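Local coordinates for GRMZM2G135359 pseudokinase (Zea mays, PDB 6CPY), which is a receptor-like pseudokinase of uncertain signalling role, whose kinase-fold domain may bind ATP but probably has little or no phosphotransfer activity, at residues Glu36-Ala40 / Cys41-Ser45; Glu83-Ser86 / Gln87-Lys90; Cys110-His114 / Pro115-Val119; Ile154-Cys157 / Leu158-Met161; Leu164-Pro167 / Ala168-Arg171. All coordinates share one frame; numbering follows the deposited sequence.

Interaction 1 (Glu36-Ala40 / Cys41-Ser45)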
# COMPACT_ATOMS: atom_id res chain seq x y z
N GLU A 36 10.41 -24.67 -2.20
CA GLU A 36 11.14 -23.62 -1.47
C GLU A 36 10.22 -22.78 -0.57
O GLU A 36 10.57 -22.44 0.57
CB GLU A 36 11.90 -22.72 -2.44
CG GLU A 36 12.82 -21.70 -1.75
CD GLU A 36 13.70 -20.91 -2.70
OE1 GLU A 36 13.54 -21.05 -3.93
OE2 GLU A 36 14.57 -20.14 -2.22
N LEU A 37 9.04 -22.44 -1.07
CA LEU A 37 8.08 -21.66 -0.29
C LEU A 37 7.43 -22.46 0.83
O LEU A 37 7.13 -21.90 1.90
CB LEU A 37 7.02 -21.06 -1.22
CG LEU A 37 7.60 -19.92 -2.07
CD1 LEU A 37 6.51 -19.30 -2.94
CD2 LEU A 37 8.25 -18.85 -1.20
N GLU A 38 7.22 -23.75 0.60
CA GLU A 38 6.74 -24.64 1.65
C GLU A 38 7.69 -24.61 2.84
O GLU A 38 7.26 -24.48 3.97
CB GLU A 38 6.62 -26.08 1.14
CG GLU A 38 5.50 -26.33 0.14
CD GLU A 38 5.69 -27.62 -0.64
OE1 GLU A 38 6.41 -28.51 -0.15
OE2 GLU A 38 5.13 -27.74 -1.76
N THR A 39 8.98 -24.73 2.56
CA THR A 39 10.02 -24.65 3.59
C THR A 39 10.00 -23.25 4.22
O THR A 39 9.94 -23.11 5.45
CB THR A 39 11.41 -24.95 3.00
OG1 THR A 39 11.40 -26.26 2.40
CG2 THR A 39 12.49 -24.89 4.08
N ALA A 40 10.04 -22.23 3.38
CA ALA A 40 10.10 -20.85 3.86
C ALA A 40 8.92 -20.47 4.76
O ALA A 40 9.11 -19.73 5.73
CB ALA A 40 10.19 -19.89 2.69
N CYS A 41 7.73 -20.96 4.44
CA CYS A 41 6.51 -20.61 5.19
C CYS A 41 5.99 -21.72 6.10
O CYS A 41 4.82 -21.67 6.48
CB CYS A 41 5.40 -20.22 4.22
SG CYS A 41 5.86 -18.94 3.06
N GLU A 42 6.82 -22.69 6.44
CA GLU A 42 6.40 -23.80 7.31
C GLU A 42 5.10 -24.42 6.81
O GLU A 42 4.14 -24.55 7.57
CB GLU A 42 6.23 -23.33 8.76
CG GLU A 42 7.42 -22.59 9.35
CD GLU A 42 8.46 -23.51 9.95
OE1 GLU A 42 8.62 -24.65 9.45
OE2 GLU A 42 9.13 -23.08 10.91
N ASP A 43 5.07 -24.76 5.52
CA ASP A 43 3.86 -25.27 4.87
C ASP A 43 2.62 -24.38 5.09
O ASP A 43 1.51 -24.87 5.27
CB ASP A 43 3.59 -26.73 5.31
CG ASP A 43 4.62 -27.71 4.75
OD1 ASP A 43 4.76 -27.78 3.50
OD2 ASP A 43 5.27 -28.43 5.54
N PHE A 44 2.83 -23.06 5.05
CA PHE A 44 1.74 -22.09 5.11
C PHE A 44 0.90 -22.18 6.40
O PHE A 44 -0.33 -22.10 6.36
CB PHE A 44 0.89 -22.19 3.83
CG PHE A 44 1.71 -22.18 2.57
CD1 PHE A 44 2.25 -20.99 2.10
CD2 PHE A 44 1.98 -23.35 1.88
CE1 PHE A 44 3.04 -20.97 0.95
CE2 PHE A 44 2.77 -23.33 0.74
CZ PHE A 44 3.30 -22.15 0.27
N SER A 45 1.58 -22.30 7.53
CA SER A 45 0.95 -22.46 8.84
C SER A 45 0.98 -21.18 9.68
O SER A 45 0.41 -21.15 10.77
CB SER A 45 1.62 -23.58 9.63
OG SER A 45 3.02 -23.36 9.77

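Interaction 2 (Glu83-Ser86 / Gln87-Lys90)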
# COMPACT_ATOMS: atom_id res chain seq x y z
N GLU A 83 -8.59 -15.85 -17.72
CA GLU A 83 -8.57 -14.43 -17.33
C GLU A 83 -7.84 -14.25 -16.00
O GLU A 83 -7.06 -13.31 -15.85
CB GLU A 83 -10.00 -13.87 -17.24
CG GLU A 83 -10.15 -12.48 -16.63
CD GLU A 83 -9.47 -11.37 -17.43
OE1 GLU A 83 -9.17 -11.56 -18.63
OE2 GLU A 83 -9.23 -10.29 -16.85
N ASN A 84 -8.09 -15.14 -15.04
CA ASN A 84 -7.37 -15.13 -13.77
C ASN A 84 -5.87 -15.21 -14.04
O ASN A 84 -5.10 -14.44 -13.46
CB ASN A 84 -7.78 -16.31 -12.86
CG ASN A 84 -9.10 -16.10 -12.15
OD1 ASN A 84 -9.89 -17.04 -12.01
ND2 ASN A 84 -9.35 -14.88 -11.69
N GLU A 85 -5.46 -16.13 -14.91
CA GLU A 85 -4.05 -16.31 -15.23
C GLU A 85 -3.48 -15.06 -15.87
O GLU A 85 -2.38 -14.64 -15.55
CB GLU A 85 -3.84 -17.51 -16.16
CG GLU A 85 -2.39 -17.87 -16.43
CD GLU A 85 -1.59 -18.21 -15.17
OE1 GLU A 85 -2.17 -18.67 -14.16
OE2 GLU A 85 -0.36 -18.02 -15.21
N SER A 86 -4.24 -14.47 -16.77
CA SER A 86 -3.81 -13.26 -17.46
C SER A 86 -3.60 -12.10 -16.48
O SER A 86 -2.59 -11.41 -16.55
CB SER A 86 -4.83 -12.88 -18.53
OG SER A 86 -4.37 -11.78 -19.27
N GLN A 87 -4.55 -11.90 -15.57
CA GLN A 87 -4.45 -10.83 -14.57
C GLN A 87 -3.34 -11.08 -13.56
O GLN A 87 -2.72 -10.14 -13.05
CB GLN A 87 -5.79 -10.66 -13.84
CG GLN A 87 -6.88 -10.07 -14.72
CD GLN A 87 -6.58 -8.63 -15.13
OE1 GLN A 87 -6.23 -8.35 -16.27
NE2 GLN A 87 -6.70 -7.70 -14.18
N TYR A 88 -3.09 -12.35 -13.26
CA TYR A 88 -1.99 -12.75 -12.39
C TYR A 88 -0.64 -12.35 -13.00
O TYR A 88 0.19 -11.73 -12.34
CB TYR A 88 -2.06 -14.26 -12.14
CG TYR A 88 -0.92 -14.85 -11.34
CD1 TYR A 88 -0.94 -14.86 -9.94
CD2 TYR A 88 0.16 -15.43 -11.98
CE1 TYR A 88 0.09 -15.41 -9.21
CE2 TYR A 88 1.21 -15.99 -11.25
CZ TYR A 88 1.17 -15.97 -9.87
OH TYR A 88 2.21 -16.53 -9.17
N ARG A 89 -0.42 -12.70 -14.26
CA ARG A 89 0.85 -12.36 -14.91
C ARG A 89 0.99 -10.85 -15.09
O ARG A 89 2.07 -10.31 -14.93
CB ARG A 89 0.99 -13.07 -16.25
CG ARG A 89 1.06 -14.58 -16.12
CD ARG A 89 1.37 -15.27 -17.44
NE ARG A 89 1.78 -16.65 -17.19
CZ ARG A 89 2.74 -17.30 -17.84
NH1 ARG A 89 3.43 -16.72 -18.82
NH2 ARG A 89 3.03 -18.55 -17.50
N LYS A 90 -0.12 -10.20 -15.43
CA LYS A 90 -0.15 -8.75 -15.64
C LYS A 90 0.25 -8.01 -14.37
O LYS A 90 1.07 -7.11 -14.41
CB LYS A 90 -1.56 -8.34 -16.07
CG LYS A 90 -1.75 -6.87 -16.41
CD LYS A 90 -3.03 -6.69 -17.22
CE LYS A 90 -2.87 -7.21 -18.65
NZ LYS A 90 -3.97 -8.14 -19.04

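Interaction 3 (Cys110-His114 / Pro115-Val119)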
# COMPACT_ATOMS: atom_id res chain seq x y z
N CYS A 110 5.22 -17.60 -7.41
CA CYS A 110 5.22 -19.06 -7.57
C CYS A 110 3.89 -19.51 -8.15
O CYS A 110 2.81 -19.24 -7.60
CB CYS A 110 5.51 -19.76 -6.25
SG CYS A 110 5.27 -21.57 -6.29
N GLU A 111 4.01 -20.15 -9.31
CA GLU A 111 2.92 -20.84 -9.95
C GLU A 111 3.31 -22.31 -9.93
O GLU A 111 4.40 -22.67 -10.39
CB GLU A 111 2.78 -20.45 -11.41
CG GLU A 111 2.54 -19.00 -11.69
CD GLU A 111 1.97 -18.83 -13.09
OE1 GLU A 111 0.74 -18.73 -13.19
OE2 GLU A 111 2.74 -18.86 -14.06
N GLU A 112 2.42 -23.13 -9.43
CA GLU A 112 2.62 -24.58 -9.41
C GLU A 112 1.26 -25.18 -9.57
O GLU A 112 0.28 -24.65 -9.04
CB GLU A 112 3.28 -25.01 -8.09
CG GLU A 112 3.32 -26.51 -7.83
CD GLU A 112 4.07 -27.28 -8.89
OE1 GLU A 112 5.23 -26.93 -9.17
OE2 GLU A 112 3.49 -28.25 -9.45
N GLU A 113 1.18 -26.27 -10.33
CA GLU A 113 -0.11 -26.92 -10.61
C GLU A 113 -0.44 -28.01 -9.60
O GLU A 113 -1.61 -28.30 -9.40
CB GLU A 113 -0.13 -27.51 -12.02
CG GLU A 113 -0.05 -26.48 -13.14
CD GLU A 113 -1.10 -25.39 -13.00
OE1 GLU A 113 -2.30 -25.72 -12.85
OE2 GLU A 113 -0.72 -24.20 -13.03
N HIS A 114 0.58 -28.61 -8.99
CA HIS A 114 0.38 -29.74 -8.08
C HIS A 114 1.08 -29.57 -6.73
O HIS A 114 2.30 -29.76 -6.65
CB HIS A 114 0.88 -31.02 -8.76
CG HIS A 114 0.42 -31.16 -10.18
ND1 HIS A 114 1.27 -31.02 -11.25
CD2 HIS A 114 -0.80 -31.42 -10.69
CE1 HIS A 114 0.59 -31.19 -12.37
NE2 HIS A 114 -0.67 -31.42 -12.06
N PRO A 115 0.35 -29.19 -5.67
CA PRO A 115 -1.06 -28.80 -5.73
C PRO A 115 -1.21 -27.38 -6.25
O PRO A 115 -0.22 -26.67 -6.43
CB PRO A 115 -1.48 -28.86 -4.27
CG PRO A 115 -0.25 -28.53 -3.52
CD PRO A 115 0.88 -29.11 -4.30
N PHE A 116 -2.45 -26.96 -6.48
CA PHE A 116 -2.69 -25.70 -7.18
C PHE A 116 -2.18 -24.52 -6.34
O PHE A 116 -2.56 -24.37 -5.18
CB PHE A 116 -4.16 -25.51 -7.51
CG PHE A 116 -4.41 -24.28 -8.32
CD1 PHE A 116 -4.15 -24.28 -9.68
CD2 PHE A 116 -4.83 -23.11 -7.72
CE1 PHE A 116 -4.34 -23.14 -10.44
CE2 PHE A 116 -5.03 -21.96 -8.47
CZ PHE A 116 -4.78 -21.99 -9.83
N THR A 117 -1.31 -23.72 -6.94
CA THR A 117 -0.63 -22.62 -6.24
C THR A 117 -0.56 -21.40 -7.15
O THR A 117 -0.06 -21.47 -8.27
CB THR A 117 0.83 -23.02 -5.91
OG1 THR A 117 0.84 -24.31 -5.26
CG2 THR A 117 1.50 -21.98 -5.01
N ARG A 118 -1.04 -20.26 -6.65
CA ARG A 118 -0.82 -19.00 -7.33
C ARG A 118 -0.49 -17.99 -6.26
O ARG A 118 -1.38 -17.51 -5.55
CB ARG A 118 -2.07 -18.58 -8.11
CG ARG A 118 -2.36 -19.42 -9.35
CD ARG A 118 -1.31 -19.21 -10.42
NE ARG A 118 -1.62 -19.91 -11.66
CZ ARG A 118 -1.51 -21.23 -11.85
NH1 ARG A 118 -1.13 -22.03 -10.87
NH2 ARG A 118 -1.82 -21.74 -13.04
N VAL A 119 0.80 -17.72 -6.08
CA VAL A 119 1.23 -16.78 -5.04
C VAL A 119 2.18 -15.71 -5.56
O VAL A 119 2.85 -15.86 -6.60
CB VAL A 119 1.88 -17.46 -3.79
CG1 VAL A 119 1.11 -18.70 -3.33
CG2 VAL A 119 3.35 -17.72 -3.97

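Interaction 4 (Ile154-Cys157 / Leu158-Met161)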
# COMPACT_ATOMS: atom_id res chain seq x y z
N ILE A 154 4.60 7.76 2.19
CA ILE A 154 3.43 7.52 1.35
C ILE A 154 3.43 8.43 0.12
O ILE A 154 3.26 7.96 -1.01
CB ILE A 154 2.11 7.66 2.13
CG1 ILE A 154 1.98 6.56 3.20
CG2 ILE A 154 0.92 7.55 1.20
CD1 ILE A 154 0.93 6.84 4.24
N ALA A 155 3.63 9.73 0.34
CA ALA A 155 3.64 10.67 -0.77
C ALA A 155 4.71 10.34 -1.81
O ALA A 155 4.43 10.37 -3.01
CB ALA A 155 3.80 12.10 -0.26
N TYR A 156 5.92 10.02 -1.36
CA TYR A 156 7.03 9.68 -2.28
C TYR A 156 6.72 8.42 -3.09
O TYR A 156 7.05 8.37 -4.27
CB TYR A 156 8.35 9.48 -1.55
CG TYR A 156 9.03 10.74 -1.05
CD1 TYR A 156 9.18 11.86 -1.88
CD2 TYR A 156 9.60 10.79 0.22
CE1 TYR A 156 9.82 13.01 -1.42
CE2 TYR A 156 10.26 11.92 0.68
CZ TYR A 156 10.35 13.03 -0.14
OH TYR A 156 10.99 14.17 0.33
N CYS A 157 6.09 7.43 -2.46
CA CYS A 157 5.67 6.22 -3.18
C CYS A 157 4.62 6.55 -4.23
O CYS A 157 4.75 6.18 -5.42
CB CYS A 157 5.11 5.18 -2.20
SG CYS A 157 4.65 3.63 -3.01
N LEU A 158 3.58 7.27 -3.82
CA LEU A 158 2.49 7.60 -4.75
C LEU A 158 2.99 8.45 -5.93
O LEU A 158 2.51 8.27 -7.07
CB LEU A 158 1.34 8.30 -4.02
CG LEU A 158 0.29 7.41 -3.35
CD1 LEU A 158 0.89 6.25 -2.58
CD2 LEU A 158 -0.59 8.24 -2.43
N GLU A 159 3.92 9.36 -5.67
CA GLU A 159 4.53 10.19 -6.72
C GLU A 159 5.32 9.30 -7.69
O GLU A 159 5.26 9.47 -8.91
CB GLU A 159 5.45 11.23 -6.10
CG GLU A 159 6.16 12.15 -7.10
CD GLU A 159 7.22 13.03 -6.45
OE1 GLU A 159 7.86 12.61 -5.46
OE2 GLU A 159 7.44 14.16 -6.95
N HIS A 160 6.06 8.34 -7.14
CA HIS A 160 6.85 7.43 -7.96
C HIS A 160 5.94 6.55 -8.82
O HIS A 160 6.20 6.36 -10.02
CB HIS A 160 7.78 6.57 -7.10
CG HIS A 160 8.71 5.73 -7.91
ND1 HIS A 160 8.61 4.35 -7.97
CD2 HIS A 160 9.73 6.06 -8.73
CE1 HIS A 160 9.54 3.88 -8.78
NE2 HIS A 160 10.24 4.90 -9.25
N MET A 161 4.87 6.10 -8.24
CA MET A 161 3.87 5.30 -8.90
C MET A 161 3.29 6.04 -10.10
O MET A 161 3.13 5.48 -11.14
CB MET A 161 2.76 5.06 -7.91
CG MET A 161 2.19 3.69 -7.85
SD MET A 161 2.87 2.82 -6.45
CE MET A 161 4.44 2.44 -7.19
O HOH W 1 8.74 10.03 -5.48

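Interaction 5 (Leu164-Pro167 / Ala168-Arg171)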
# COMPACT_ATOMS: atom_id res chain seq x y z
N LEU A 164 5.86 6.49 -12.94
CA LEU A 164 5.96 5.25 -13.72
C LEU A 164 4.71 5.01 -14.57
O LEU A 164 4.78 4.33 -15.60
CB LEU A 164 6.20 4.04 -12.81
CG LEU A 164 7.64 3.67 -12.42
CD1 LEU A 164 8.46 4.87 -11.99
CD2 LEU A 164 7.63 2.63 -11.30
N GLN A 165 3.57 5.55 -14.14
CA GLN A 165 2.29 5.35 -14.81
C GLN A 165 1.80 3.93 -14.54
O GLN A 165 1.62 3.12 -15.45
CB GLN A 165 2.40 5.61 -16.32
N THR A 166 1.60 3.64 -13.25
CA THR A 166 1.13 2.33 -12.79
C THR A 166 0.20 2.51 -11.59
O THR A 166 0.48 2.01 -10.49
CB THR A 166 2.32 1.41 -12.44
OG1 THR A 166 1.86 0.25 -11.74
CG2 THR A 166 3.36 2.13 -11.58
N PRO A 167 -0.92 3.23 -11.79
CA PRO A 167 -1.86 3.53 -10.69
C PRO A 167 -2.71 2.35 -10.22
O PRO A 167 -3.23 2.39 -9.10
CB PRO A 167 -2.75 4.62 -11.30
CG PRO A 167 -2.77 4.31 -12.75
CD PRO A 167 -1.37 3.84 -13.06
N ALA A 168 -2.87 1.32 -11.06
CA ALA A 168 -3.66 0.13 -10.70
C ALA A 168 -3.25 -0.45 -9.35
O ALA A 168 -4.08 -1.00 -8.62
CB ALA A 168 -3.55 -0.93 -11.79
N ALA A 169 -1.97 -0.31 -9.02
CA ALA A 169 -1.43 -0.77 -7.74
C ALA A 169 -1.99 -0.02 -6.52
O ALA A 169 -1.83 -0.46 -5.39
CB ALA A 169 0.09 -0.66 -7.76
N LEU A 170 -2.64 1.12 -6.75
CA LEU A 170 -3.14 1.95 -5.66
C LEU A 170 -4.67 1.94 -5.61
O LEU A 170 -5.28 2.77 -4.92
CB LEU A 170 -2.64 3.38 -5.83
CG LEU A 170 -1.13 3.57 -5.96
CD1 LEU A 170 -0.81 5.00 -6.37
CD2 LEU A 170 -0.45 3.21 -4.66
N ARG A 171 -5.30 1.00 -6.32
CA ARG A 171 -6.75 0.98 -6.43
C ARG A 171 -7.45 0.74 -5.09
O ARG A 171 -8.62 1.12 -4.93
CB ARG A 171 -7.21 -0.06 -7.46
CG ARG A 171 -7.13 -1.48 -6.96
CD ARG A 171 -7.11 -2.51 -8.09
NE ARG A 171 -7.00 -3.85 -7.52
CZ ARG A 171 -5.89 -4.39 -7.02
NH1 ARG A 171 -4.74 -3.71 -7.02
NH2 ARG A 171 -5.92 -5.61 -6.52

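Interaction 1 (Glu36-Ala40 / Cys41-Ser45)
Leu37, Glu38 and Thr39 offer their carbonyl oxygens to the amides of Cys41, Asp43 and Glu42, and these three bonds close helix 34-40 just before the kinase-domain strand 47-50. The tight part is backbone. Cys41 N donates to Leu37 O at 2.8 Å, the last ordinary helical bond. Asp43 N then reaches back to Glu38 O at 2.7 Å, almost straight (N-H...O 177°) and on a lone pair in the carbonyl plane. Glu42 N meets Thr39 O at 3.3 Å from well above the carbonyl plane, a longer bond that misses the lone pairs. On the buried side, Cys41 tucks SG beside Leu37 O, 3.4 Å away. The Phe44 ring folds back over the last turn: with CG anti to its carbonyl carbon (chi1 -49°), CZ comes to 4.2 Å from Leu37 CB, and CE2 meets Glu38 CG obliquely. Beyond the turn, Phe44 packs edge-to-face with Tyr57, and Leu37 rests on Ile67, Val119 and Val121 of the sheet. The outer side is looser. Asp43 OD1 lies 3.5 Å from Glu38 CB, and the two carboxylates come within 4.1 Å (Glu38 OE1 to Asp43 OD1), a likely mild repulsion eased by the salt bridge of Glu38 to Arg34. Glu42 is exposed, its CB bond directed away from the helix, while Ser45 OG donates to Glu42 O at 2.7 Å and draws the outgoing chain together. The crossed pair of bonds, with Glu42 at positive phi as C-prime, is a Schellman motif ending a helix.

Interaction 2 (Glu83-Ser86 / Gln87-Lys90)
An i to i+4 salt bridge on helix 82-96 joins Glu85 to Arg89. Glu85 OE2 accepts from Arg89 NE at 3.2 Å through its anti lone pair, lying at the guanidinium edge and in its plane, while the carboxylate is turned 64° against that plane. The bend at chi2 of Glu85 carries OE2 toward the next turn, where the extended Arg89 chain meets it. From its place in the fold, between the sheet's third and fourth strands in chain order, this is the alpha-C helix of the kinase N-lobe. Its inner side carries Tyr88, whose OH bonds to Val119 O, and Glu85 OE1, which pairs with Trp80 and Arg118. An alanine here would probably leave Arg89 NE and the Trp80 indole N-H without this acceptor and Arg118 short of one acidic partner, weakening the link from helix to hairpin. A second pair, Glu83 and Gln87, runs side by side with carboxylate and amide planes only 13° apart. Glu83 OE2 sits 3.2 Å from Gln87 CG, and Gln87 NE2 donates to Trp194 O. The helical bonds are regular, from Gln87 N to Glu83 O at 2.9 Å to Lys90 N to Ser86 O at 3.0 Å.

Interaction 3 (Cys110-His114 / Pro115-Val119)
Arg118 lays its guanidinium group across a beta hairpin, toward Glu111 of the partner strand and Glu113 at the start of the turn. Strands 106-112 and 117-123 run antiparallel, the beta4-beta5 hairpin of the kinase N-lobe, and a cis peptide bond before Pro115 helps turn the chain between them. Each glutamate approaches the guanidinium differently. Glu113 comes to its edge: OE2 takes NH2 of Arg118 at 2.7 Å through the syn lone pair, with a weak second bond from NH1, and the carboxylate stands 80° to the guanidinium plane. Glu111 comes over a face, its OE1 lying 3.1 Å from Arg118 NE but well out of plane, so that this pair is held by charge alone. On the opposite face lies the Phe116 ring, CE1 standing 3.3 Å above the guanidinium plane near the rim. The bend at chi2 of Arg118 (-68°) is what folds the group back along the hairpin instead of outward from it. Glu85 adds a further salt bridge at NE, and Trp80 a cation-pi contact. The other face of the sheet is quieter: Cys110 CB touches Val119 CG2 at 3.7 Å, and Leu37 covers both. Thr117 on that face donates through OG1 to Pro115 O at 2.8 Å and is itself reached by Arg34. Two backbone bonds join Cys110 and Val119, and two more join Glu112 and Thr117. Thr117 O has a double load, accepting Glu112 N at 3.2 Å and Arg118 NH1 at 2.9 Å from opposite faces of its carbonyl plane.

Interaction 4 (Ile154-Cys157 / Leu158-Met161)
Cys157 has SG anti to its backbone N (chi1 -177°), which lays the sulfur along the helix to meet Met161 SD at 4.0 Å. The Met161 chain bends twice and its first torsion departs from the staggered positions, a somewhat strained route that keeps SD beside Cys157 SG. Glu159, stretched out fully with chi1 at 180°, runs alongside Tyr156 in the same direction. Its OE1 comes to the edge of that ring, 3.9 Å from CD1, with ring and carboxylate planes 18° apart. A water links the same two residues, donating to Tyr156 O and to Glu159 OE1 at 2.7 Å each. One turn round, Ile154 and Leu158 lie side by side, CG2 of Ile154 being 4.0 Å from CD2 of Leu158, while Leu158 CD1 rests 3.3 Å from Ile154 O. All this lies in the C-terminal half of helix 144-164, the alpha-E helix of the kinase C-lobe; Tyr221, Ile217 and Val188 pack on Leu158, and Tyr156 OH bonds to Leu306 O. An alanine at Leu158 would probably leave a gap where its branched end meets Ile154 CG2, Ile217, Tyr221 and Val188. In the backbone, Met161 N donates to Cys157 O at 2.8 Å. The chemistry is thus divided: aliphatic and sulfur groups meet on the inner side by dispersion, whereas a bridging water hydrogen-bonds to the one carboxylate and probably helps to solvate its charge.

Interaction 5 (Leu164-Pro167 / Ala168-Arg171)
Pro167 and Leu170 are joined by the single backbone hydrogen bond across this turn, Leu170 N donating to Pro167 O at 2.7 Å. The bond is short and fairly straight, yet the donor stands 45° out of the carbonyl plane, consistent with the tight 3-10 winding at 168-169. A second set of bonds gathers on Ala168 O. Arg171 N reaches it at 3.3 Å and Arg171 NH1 at 3.2 Å, from opposite faces of its plane, and the oxygen lies at the guanidinium edge, nearly in plane. Arg171 thereby bends back on its own turn; chi1 of 76° sets CG between the backbone N and the carbonyl carbon, and the chain then extends. NH1 also pairs with Asp190 in a salt bridge and NH2 bonds to Glu192 O, which ties this loop to the segment after strand 186-188. Within the turn, side-chain carbons meet carbonyl oxygens: Leu170 CB lies 3.5 Å from Pro167 O, and Ala169 CB is 3.8 Å from Thr166 O. Leu170 packs into the core, on Leu158, Met161 and Ile217, while Pro167 rests on Met214. At the start, Gln165 at positive phi closes helix 144-164 in a Schellman motif. By sequence, Leu170 and Arg171 take the places of His and Arg in the catalytic-loop His-Arg-Asp motif. A hydrophobic group thus replaces an imidazole, the arginine is kept and is salt-bridged to Asp190, and the catalytic aspartate position is held by asparagine, consistent with a pseudokinase; Thr166 OG1, buried without a partner, probably adds a small polar cost.

Overall arrangement
In chain order the five contacts run from N-lobe to C-lobe. Interactions 1, 2 and 3 gather round the five-stranded sheet: interaction 3 is its hairpin of strands 106-112 and 117-123, with the end of helix 34-40 packing on it from one side (centres about 13 Å apart) and helix 82-96 from the other (about 14 Å). Interactions 4 and 5 lie in the C-lobe, centres about 10 Å apart, where helix 144-164 passes into the catalytic-loop region. Interactions 1 and 4 are farther off, centres about 32 Å apart; interaction 2 comes within about 8 Å of interaction 5 (nearest atoms). Both lobes thus keep the kinase scaffold although the catalytic-loop motif is altered, consistent with a pseudokinase.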